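Local coordinates for ectonucleoside triphosphate diphosphohydrolase 4 (Homo sapiens, PDB 6WG5), which belongs to the GDA1/CD39 family of nucleoside phosphatases, whose fold is related to that of the actin-like ATPases, at residues A179-N184 with A256-G261. Numbering follows the deposited sequence.
Sequences AWIGIN and AEFNLG
Trp180 and Ile181, on one turn of helix 172-186, meet Phe258 and Leu260 from the end of strand 255-259 and the loop after it. The backbones stay well apart, with the CA atoms of Ile181 and Leu260 9.2 Å from each other, and no hydrogen bond joins the two segments, so apolar side chains alone bridge the gap. Phe258 points its ring at the helix and meets both Trp180 and Ile181. Its CG sits between the backbone N and the carbonyl carbon (chi1 55°), and its outer rim faces the helix. CZ of Phe258 lies 3.9 Å from CZ3 of Trp180, which comes in at the edge of the phenyl ring, near its plane. Ile181 extends its longer branch from the opposite direction, bringing CD1 to 3.9 Å from CE1 of Phe258. The same Ile181 CD1 also touches CD2 of Leu260 at 4.2 Å, and thus spans both partners. ND2 of Asn184 lies above one face of the Trp180 indole, toward its rim. There it gives a nearly straight bond (173°) to the backbone O of Trp180, 2.9 Å away, while OD1 of Asn184 accepts from the backbone N of Ala220; the buried amide is thereby held at both ends. Beyond Phe258, OD1 of Asn259 accepts from the N of Gly261, forming an Asx turn as the strand ends. All four touching residues are buried, and Val273 of strand 270-279 lines both Trp180 and Phe258. This is helix-on-sheet packing: helix 172-186 lies against a mixed six-stranded sheet in which 255-259 is an outermost strand, within a fold of the actin-like ATPase superfamily.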
loop_
_atom_site.group_PDB
_atom_site.type_symbol
_atom_site.label_atom_id
_atom_site.label_comp_id
_atom_site.label_asym_id
_atom_site.label_seq_id
_atom_site.Cartn_x
_atom_site.Cartn_y
_atom_site.Cartn_z
ATOM N N ALA A 179 -0.047 -0.059 -6.349
ATOM C CA ALA A 179 -1.077 -0.377 -5.365
ATOM C C ALA A 179 -2.288 0.531 -5.532
ATOM O O ALA A 179 -3.432 0.088 -5.381
ATOM C CB ALA A 179 -0.508 -0.264 -3.952
ATOM N N TRP A 180 -2.056 1.807 -5.846
ATOM C CA TRP A 180 -3.165 2.727 -6.065
ATOM C C TRP A 180 -3.979 2.319 -7.288
ATOM O O TRP A 180 -5.213 2.394 -7.274
ATOM C CB TRP A 180 -2.632 4.152 -6.213
ATOM C CG TRP A 180 -3.694 5.175 -6.451
ATOM C CD1 TRP A 180 -4.374 5.886 -5.506
ATOM C CD2 TRP A 180 -4.195 5.611 -7.720
ATOM N NE1 TRP A 180 -5.270 6.737 -6.109
ATOM C CE2 TRP A 180 -5.179 6.586 -7.468
ATOM C CE3 TRP A 180 -3.905 5.270 -9.045
ATOM C CZ2 TRP A 180 -5.876 7.223 -8.490
ATOM C CZ3 TRP A 180 -4.600 5.903 -10.060
ATOM C CH2 TRP A 180 -5.574 6.868 -9.777
ATOM N N ILE A 181 -3.303 1.877 -8.353
ATOM C CA ILE A 181 -4.008 1.386 -9.535
ATOM C C ILE A 181 -4.807 0.137 -9.190
ATOM O O ILE A 181 -5.947 -0.038 -9.642
ATOM C CB ILE A 181 -3.011 1.118 -10.679
ATOM C CG1 ILE A 181 -2.400 2.431 -11.177
ATOM C CG2 ILE A 181 -3.693 0.384 -11.838
ATOM C CD1 ILE A 181 -1.239 2.241 -12.136
ATOM N N GLY A 182 -4.225 -0.752 -8.385
ATOM C CA GLY A 182 -4.891 -2.006 -8.078
ATOM C C GLY A 182 -6.235 -1.805 -7.406
ATOM O O GLY A 182 -7.237 -2.407 -7.801
ATOM N N ILE A 183 -6.278 -0.955 -6.379
ATOM C CA ILE A 183 -7.516 -0.789 -5.623
ATOM C C ILE A 183 -8.572 -0.097 -6.475
ATOM O O ILE A 183 -9.736 -0.511 -6.497
ATOM C CB ILE A 183 -7.253 -0.026 -4.310
ATOM C CG1 ILE A 183 -8.525 -0.006 -3.460
ATOM C CG2 ILE A 183 -6.767 1.399 -4.583
ATOM C CD1 ILE A 183 -8.370 0.674 -2.115
ATOM N N ASN A 184 -8.190 0.960 -7.193
ATOM C CA ASN A 184 -9.165 1.687 -7.995
ATOM C C ASN A 184 -9.676 0.841 -9.150
ATOM O O ASN A 184 -10.815 1.023 -9.594
ATOM C CB ASN A 184 -8.557 2.987 -8.514
ATOM C CG ASN A 184 -8.515 4.064 -7.456
ATOM O OD1 ASN A 184 -9.507 4.753 -7.220
ATOM N ND2 ASN A 184 -7.365 4.210 -6.802
ATOM N N ALA A 256 3.588 11.128 -9.772
ATOM C CA ALA A 256 3.678 10.239 -10.922
ATOM C C ALA A 256 2.596 10.618 -11.922
ATOM O O ALA A 256 1.428 10.775 -11.550
ATOM C CB ALA A 256 3.527 8.775 -10.502
ATOM N N GLU A 257 2.988 10.774 -13.183
ATOM C CA GLU A 257 2.065 11.095 -14.264
ATOM C C GLU A 257 2.155 9.998 -15.312
ATOM O O GLU A 257 3.215 9.796 -15.914
ATOM C CB GLU A 257 2.388 12.460 -14.868
ATOM C CG GLU A 257 1.874 13.617 -14.033
ATOM C CD GLU A 257 2.679 14.885 -14.222
ATOM O OE1 GLU A 257 3.139 15.448 -13.205
ATOM O OE2 GLU A 257 2.860 15.315 -15.383
ATOM N N PHE A 258 1.047 9.293 -15.526
ATOM C CA PHE A 258 1.027 8.131 -16.397
ATOM C C PHE A 258 -0.304 8.073 -17.135
ATOM O O PHE A 258 -1.242 8.819 -16.838
ATOM C CB PHE A 258 1.258 6.842 -15.601
ATOM C CG PHE A 258 0.293 6.652 -14.467
ATOM C CD1 PHE A 258 -0.888 5.955 -14.653
ATOM C CD2 PHE A 258 0.565 7.176 -13.215
ATOM C CE1 PHE A 258 -1.779 5.781 -13.611
ATOM C CE2 PHE A 258 -0.319 7.005 -12.169
ATOM C CZ PHE A 258 -1.493 6.307 -12.367
ATOM N N ASN A 259 -0.373 7.162 -18.105
ATOM C CA ASN A 259 -1.554 6.973 -18.940
ATOM C C ASN A 259 -1.897 5.490 -18.947
ATOM O O ASN A 259 -1.093 4.669 -19.399
ATOM C CB ASN A 259 -1.302 7.475 -20.364
ATOM C CG ASN A 259 -2.554 7.473 -21.217
ATOM O OD1 ASN A 259 -3.592 6.942 -20.817
ATOM N ND2 ASN A 259 -2.459 8.059 -22.403
ATOM N N LEU A 260 -3.083 5.150 -18.441
ATOM C CA LEU A 260 -3.494 3.753 -18.364
ATOM C C LEU A 260 -4.115 3.248 -19.657
ATOM O O LEU A 260 -4.222 2.030 -19.840
ATOM C CB LEU A 260 -4.492 3.554 -17.223
ATOM C CG LEU A 260 -3.906 3.299 -15.838
ATOM C CD1 LEU A 260 -4.993 3.424 -14.788
ATOM C CD2 LEU A 260 -3.270 1.922 -15.779
ATOM N N GLY A 261 -4.533 4.145 -20.550
ATOM C CA GLY A 261 -5.133 3.727 -21.796
ATOM C C GLY A 261 -4.104 3.272 -22.808
ATOM O O GLY A 261 -2.894 3.406 -22.617
#